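Local structure of PmbA-related protein (Thermotoga maritima, 1VL4) at residues L244-E258 with G339-G351. The protein is probably a metallopeptidase of the peptidase U62 family, related to PmbA, a putative modulator of DNA gyrase. Numbering follows the deposited sequence.
Sequences LLDLMEMFIPMISAE and GGIRPVNLMLMPG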
loop_
_atom_site.group_PDB
_atom_site.type_symbol
_atom_site.label_atom_id
_atom_site.label_comp_id
_atom_site.label_asym_id
_atom_site.label_seq_id
_atom_site.Cartn_x
_atom_site.Cartn_y
_atom_site.Cartn_z
ATOM N N LEU A 244 4.824 -3.600 22.376
ATOM C CA LEU A 244 5.340 -2.249 22.504
ATOM C C LEU A 244 6.105 -1.860 21.259
ATOM O O LEU A 244 6.056 -0.703 20.857
ATOM C CB LEU A 244 6.197 -2.123 23.764
ATOM C CG LEU A 244 6.805 -0.756 24.035
ATOM C CD1 LEU A 244 5.711 0.285 24.276
ATOM C CD2 LEU A 244 7.721 -0.866 25.239
ATOM N N LEU A 245 6.807 -2.818 20.651
ATOM C CA LEU A 245 7.530 -2.573 19.397
ATOM C C LEU A 245 6.573 -1.998 18.339
ATOM O O LEU A 245 6.964 -1.098 17.621
ATOM C CB LEU A 245 8.181 -3.852 18.832
ATOM C CG LEU A 245 9.427 -4.326 19.542
ATOM C CD1 LEU A 245 9.752 -5.740 19.114
ATOM C CD2 LEU A 245 10.574 -3.338 19.249
ATOM N N ASP A 246 5.364 -2.537 18.223
ATOM C CA ASP A 246 4.369 -1.955 17.276
ATOM C C ASP A 246 3.783 -0.616 17.743
ATOM O O ASP A 246 3.666 0.353 16.964
ATOM C CB ASP A 246 3.215 -2.907 17.011
ATOM C CG ASP A 246 3.645 -4.198 16.348
ATOM O OD1 ASP A 246 4.729 -4.249 15.710
ATOM O OD2 ASP A 246 2.887 -5.188 16.507
ATOM N N LEU A 247 3.432 -0.561 19.023
ATOM C CA LEU A 247 2.779 0.602 19.557
ATOM C C LEU A 247 3.659 1.826 19.460
ATOM O O LEU A 247 3.168 2.909 19.096
ATOM C CB LEU A 247 2.333 0.347 21.016
ATOM C CG LEU A 247 1.434 1.458 21.594
ATOM C CD1 LEU A 247 0.138 1.595 20.808
ATOM C CD2 LEU A 247 1.112 1.166 23.016
ATOM N N MET A 248 4.965 1.643 19.718
ATOM C CA MET A 248 5.956 2.718 19.678
ATOM C C MET A 248 6.011 3.419 18.324
ATOM O O MET A 248 6.536 4.520 18.218
ATOM C CB MET A 248 7.382 2.167 19.889
ATOM C CG MET A 248 7.775 1.919 21.278
ATOM S SD MET A 248 9.350 1.021 21.215
ATOM C CE MET A 248 10.565 2.215 20.721
ATOM N N GLU A 249 5.639 2.723 17.266
ATOM C CA GLU A 249 5.640 3.336 15.953
ATOM C C GLU A 249 4.804 4.589 15.890
ATOM O O GLU A 249 5.105 5.486 15.087
ATOM C CB GLU A 249 5.154 2.340 14.898
ATOM C CG GLU A 249 6.131 1.164 14.871
ATOM C CD GLU A 249 6.410 0.724 13.503
ATOM O OE1 GLU A 249 5.536 0.006 12.971
ATOM O OE2 GLU A 249 7.475 1.134 12.964
ATOM N N MET A 250 3.773 4.679 16.732
ATOM C CA MET A 250 2.936 5.891 16.723
ATOM C C MET A 250 3.650 7.120 17.326
ATOM O O MET A 250 3.186 8.253 17.214
ATOM C CB MET A 250 1.598 5.599 17.373
ATOM C CG MET A 250 1.540 5.747 18.900
ATOM S SD MET A 250 -0.160 5.429 19.467
ATOM C CE MET A 250 -1.039 6.919 18.967
ATOM N N PHE A 251 4.813 6.896 17.928
ATOM C CA PHE A 251 5.622 7.990 18.446
ATOM C C PHE A 251 6.410 8.679 17.323
ATOM O O PHE A 251 6.819 9.823 17.436
ATOM C CB PHE A 251 6.581 7.417 19.482
ATOM C CG PHE A 251 7.237 8.448 20.361
ATOM C CD1 PHE A 251 6.486 9.371 21.058
ATOM C CD2 PHE A 251 8.608 8.478 20.491
ATOM C CE1 PHE A 251 7.120 10.332 21.876
ATOM C CE2 PHE A 251 9.238 9.396 21.306
ATOM C CZ PHE A 251 8.498 10.320 22.009
ATOM N N ILE A 252 6.610 7.975 16.230
ATOM C CA ILE A 252 7.545 8.436 15.195
ATOM C C ILE A 252 7.077 9.754 14.509
ATOM O O ILE A 252 7.843 10.722 14.480
ATOM C CB ILE A 252 7.877 7.299 14.216
ATOM C CG1 ILE A 252 8.822 6.287 14.889
ATOM C CG2 ILE A 252 8.464 7.872 12.906
ATOM C CD1 ILE A 252 9.096 4.988 14.047
ATOM N N PRO A 253 5.812 9.824 14.036
ATOM C CA PRO A 253 5.337 11.127 13.523
ATOM C C PRO A 253 5.376 12.286 14.538
ATOM O O PRO A 253 5.604 13.440 14.159
ATOM C CB PRO A 253 3.900 10.830 13.066
ATOM C CG PRO A 253 3.788 9.332 12.940
ATOM C CD PRO A 253 4.791 8.764 13.906
ATOM N N MET A 254 5.202 11.990 15.834
ATOM C CA MET A 254 5.212 13.025 16.891
ATOM C C MET A 254 6.539 13.747 17.039
ATOM O O MET A 254 6.591 14.929 17.403
ATOM C CB MET A 254 4.878 12.414 18.263
ATOM C CG MET A 254 3.661 11.532 18.235
ATOM S SD MET A 254 3.208 11.018 19.882
ATOM C CE MET A 254 1.659 10.212 19.502
ATOM N N ILE A 255 7.617 13.018 16.777
ATOM C CA ILE A 255 8.949 13.562 16.986
ATOM C C ILE A 255 9.555 14.161 15.708
ATOM O O ILE A 255 10.609 14.770 15.775
ATOM C CB ILE A 255 9.910 12.549 17.674
ATOM C CG1 ILE A 255 10.124 11.292 16.855
ATOM C CG2 ILE A 255 9.461 12.339 19.113
ATOM C CD1 ILE A 255 11.162 10.317 17.475
ATOM N N SER A 256 8.862 14.053 14.570
ATOM C CA SER A 256 9.223 14.890 13.384
ATOM C C SER A 256 9.100 16.415 13.589
ATOM O O SER A 256 7.994 16.958 13.837
ATOM C CB SER A 256 8.407 14.461 12.176
ATOM O OG SER A 256 8.572 15.380 11.135
ATOM N N ALA A 257 10.220 17.139 13.470
ATOM C CA ALA A 257 10.164 18.620 13.534
ATOM C C ALA A 257 9.219 19.240 12.515
ATOM O O ALA A 257 8.691 20.351 12.724
ATOM C CB ALA A 257 11.543 19.240 13.365
ATOM N N GLU A 258 9.051 18.553 11.393
ATOM C CA GLU A 258 8.150 18.985 10.321
ATOM C C GLU A 258 6.696 18.888 10.784
ATOM O O GLU A 258 5.927 19.839 10.616
ATOM C CB GLU A 258 8.381 18.103 9.104
ATOM C CG GLU A 258 7.525 18.424 7.916
ATOM C CD GLU A 258 7.837 17.567 6.693
ATOM O OE1 GLU A 258 8.909 16.870 6.642
ATOM O OE2 GLU A 258 6.978 17.622 5.760
ATOM N N GLY A 339 9.992 10.383 2.408
ATOM C CA GLY A 339 8.731 9.957 3.023
ATOM C C GLY A 339 8.465 10.609 4.355
ATOM O O GLY A 339 7.332 10.636 4.831
ATOM N N GLY A 340 9.498 11.178 4.953
ATOM C CA GLY A 340 9.322 11.777 6.239
ATOM C C GLY A 340 10.555 11.671 7.091
ATOM O O GLY A 340 11.374 10.731 6.949
ATOM N N ILE A 341 10.670 12.649 7.982
ATOM C CA ILE A 341 11.661 12.597 9.041
ATOM C C ILE A 341 11.382 11.364 9.907
ATOM O O ILE A 341 10.264 11.162 10.390
ATOM C CB ILE A 341 11.608 13.888 9.885
ATOM C CG1 ILE A 341 12.006 15.086 9.002
ATOM C CG2 ILE A 341 12.469 13.762 11.093
ATOM C CD1 ILE A 341 11.624 16.425 9.553
ATOM N N ARG A 342 12.387 10.524 10.089
ATOM C CA ARG A 342 12.242 9.405 10.991
ATOM C C ARG A 342 13.545 9.017 11.692
ATOM O O ARG A 342 14.617 9.329 11.230
ATOM C CB ARG A 342 11.623 8.181 10.284
ATOM C CG ARG A 342 12.534 7.497 9.304
ATOM C CD ARG A 342 11.985 6.134 8.795
ATOM N NE ARG A 342 12.688 5.676 7.586
ATOM C CZ ARG A 342 13.907 5.135 7.548
ATOM N NH1 ARG A 342 14.640 4.949 8.665
ATOM N NH2 ARG A 342 14.404 4.786 6.365
ATOM N N PRO A 343 13.415 8.327 12.829
ATOM C CA PRO A 343 14.551 7.727 13.498
ATOM C C PRO A 343 15.101 6.589 12.664
ATOM O O PRO A 343 14.417 6.094 11.762
ATOM C CB PRO A 343 13.953 7.173 14.826
ATOM C CG PRO A 343 12.545 7.081 14.626
ATOM C CD PRO A 343 12.138 7.985 13.491
ATOM N N VAL A 344 16.317 6.175 12.968
ATOM C CA VAL A 344 16.911 5.041 12.272
ATOM C C VAL A 344 16.469 3.792 13.063
ATOM O O VAL A 344 15.703 2.992 12.570
ATOM C CB VAL A 344 18.458 5.189 12.148
ATOM C CG1 VAL A 344 19.055 3.985 11.497
ATOM C CG2 VAL A 344 18.817 6.477 11.322
ATOM N N ASN A 345 16.975 3.645 14.278
ATOM C CA ASN A 345 16.464 2.649 15.213
ATOM C C ASN A 345 15.933 3.397 16.418
ATOM O O ASN A 345 16.685 4.083 17.095
ATOM C CB ASN A 345 17.547 1.705 15.663
ATOM C CG ASN A 345 18.136 0.867 14.509
ATOM O OD1 ASN A 345 17.545 -0.123 14.101
ATOM N ND2 ASN A 345 19.352 1.262 14.027
ATOM N N LEU A 346 14.644 3.303 16.665
ATOM C CA LEU A 346 14.084 3.998 17.813
ATOM C C LEU A 346 14.009 3.002 18.968
ATOM O O LEU A 346 13.156 2.136 18.946
ATOM C CB LEU A 346 12.695 4.553 17.512
ATOM C CG LEU A 346 12.095 5.440 18.632
ATOM C CD1 LEU A 346 12.881 6.715 18.764
ATOM C CD2 LEU A 346 10.663 5.706 18.383
ATOM N N MET A 347 14.838 3.220 19.999
ATOM C CA MET A 347 15.032 2.276 21.076
ATOM C C MET A 347 14.586 2.796 22.430
ATOM O O MET A 347 15.106 3.786 22.918
ATOM C CB MET A 347 16.504 1.876 21.166
ATOM C CG MET A 347 16.798 0.874 22.257
ATOM S SD MET A 347 18.418 0.185 22.100
ATOM C CE MET A 347 18.473 -0.951 23.464
ATOM N N LEU A 348 13.717 2.040 23.078
ATOM C CA LEU A 348 13.439 2.244 24.501
ATOM C C LEU A 348 14.501 1.508 25.291
ATOM O O LEU A 348 14.703 0.306 25.110
ATOM C CB LEU A 348 12.042 1.725 24.890
ATOM C CG LEU A 348 11.773 1.779 26.415
ATOM C CD1 LEU A 348 11.464 3.175 26.737
ATOM C CD2 LEU A 348 10.629 0.928 26.833
ATOM N N MET A 349 15.186 2.243 26.163
ATOM C CA MET A 349 16.320 1.742 26.838
ATOM C C MET A 349 15.875 0.792 27.951
ATOM O O MET A 349 14.990 1.146 28.723
ATOM C CB MET A 349 17.128 2.902 27.385
ATOM C CG MET A 349 17.681 3.871 26.328
ATOM S SD MET A 349 18.592 3.128 24.932
ATOM C CE MET A 349 20.031 2.581 25.696
ATOM N N PRO A 350 16.503 -0.404 28.059
ATOM C CA PRO A 350 16.086 -1.365 29.078
ATOM C C PRO A 350 16.488 -0.964 30.477
ATOM O O PRO A 350 17.474 -0.236 30.648
ATOM C CB PRO A 350 16.837 -2.666 28.686
ATOM C CG PRO A 350 18.074 -2.200 28.069
ATOM C CD PRO A 350 17.644 -0.928 27.293
ATOM N N GLY A 351 15.737 -1.457 31.455
ATOM C CA GLY A 351 16.153 -1.444 32.829
ATOM C C GLY A 351 16.679 -2.818 33.174
ATOM O O GLY A 351 17.179 -3.510 32.310
HETATM O O HOH W 1 10.283 11.298 13.199
HETATM O O HOH W 2 8.132 14.443 8.667
#
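L346 points from strand 345-348 toward 244-258, and its two methyls settle among I252, F251 and I255. CD2 sits 4.0 Å from I252 CG1 and also meets the edge of the F251 ring near its plane, at CD2, while CD1 touches I255 CD1. I255 CG2 lies over one face of that same ring. I252 turns toward R342 and P343: with CG2 anti to the backbone N and CG1 beside it (chi1 -74°), both branches lie against the CD-CG edge of P343, CG2 coming 3.7 Å from CD and CG1 3.8 Å from CG. With an alanine in place of I252, CG1, CG2 and CD1 are gone, and a gap would probably open between P343 and L346 CD2. Toward the L348 end of the strand, M248, from the 3-10 turn 248-250, bends at chi3 (73°), which carries CE to 3.1 Å from L346 O, a tight approach to the carbonyl, and close to L348 N. L244 and L348 meet methyl to methyl, CD2 to CD2, their side chains crossing at about a right angle.

At the 341 end the packing mixes apolar and polar: I341 CD1 rests 3.6 Å from S256 OG and against E258 CB, while waters bridge the polar atoms. S256 OG N-caps the helix beginning at A257 through a weak bond from E258 N. One water donates to both I252 O and I341 O; another accepts from I341 N and bonds S256 OG. Strand 345-348, inside a mixed sheet of the C-terminal domain, is thus joined to 244-258 by apolar packing, while the backbone polar atoms of I341 are met by two waters, so this end is also joined through solvent.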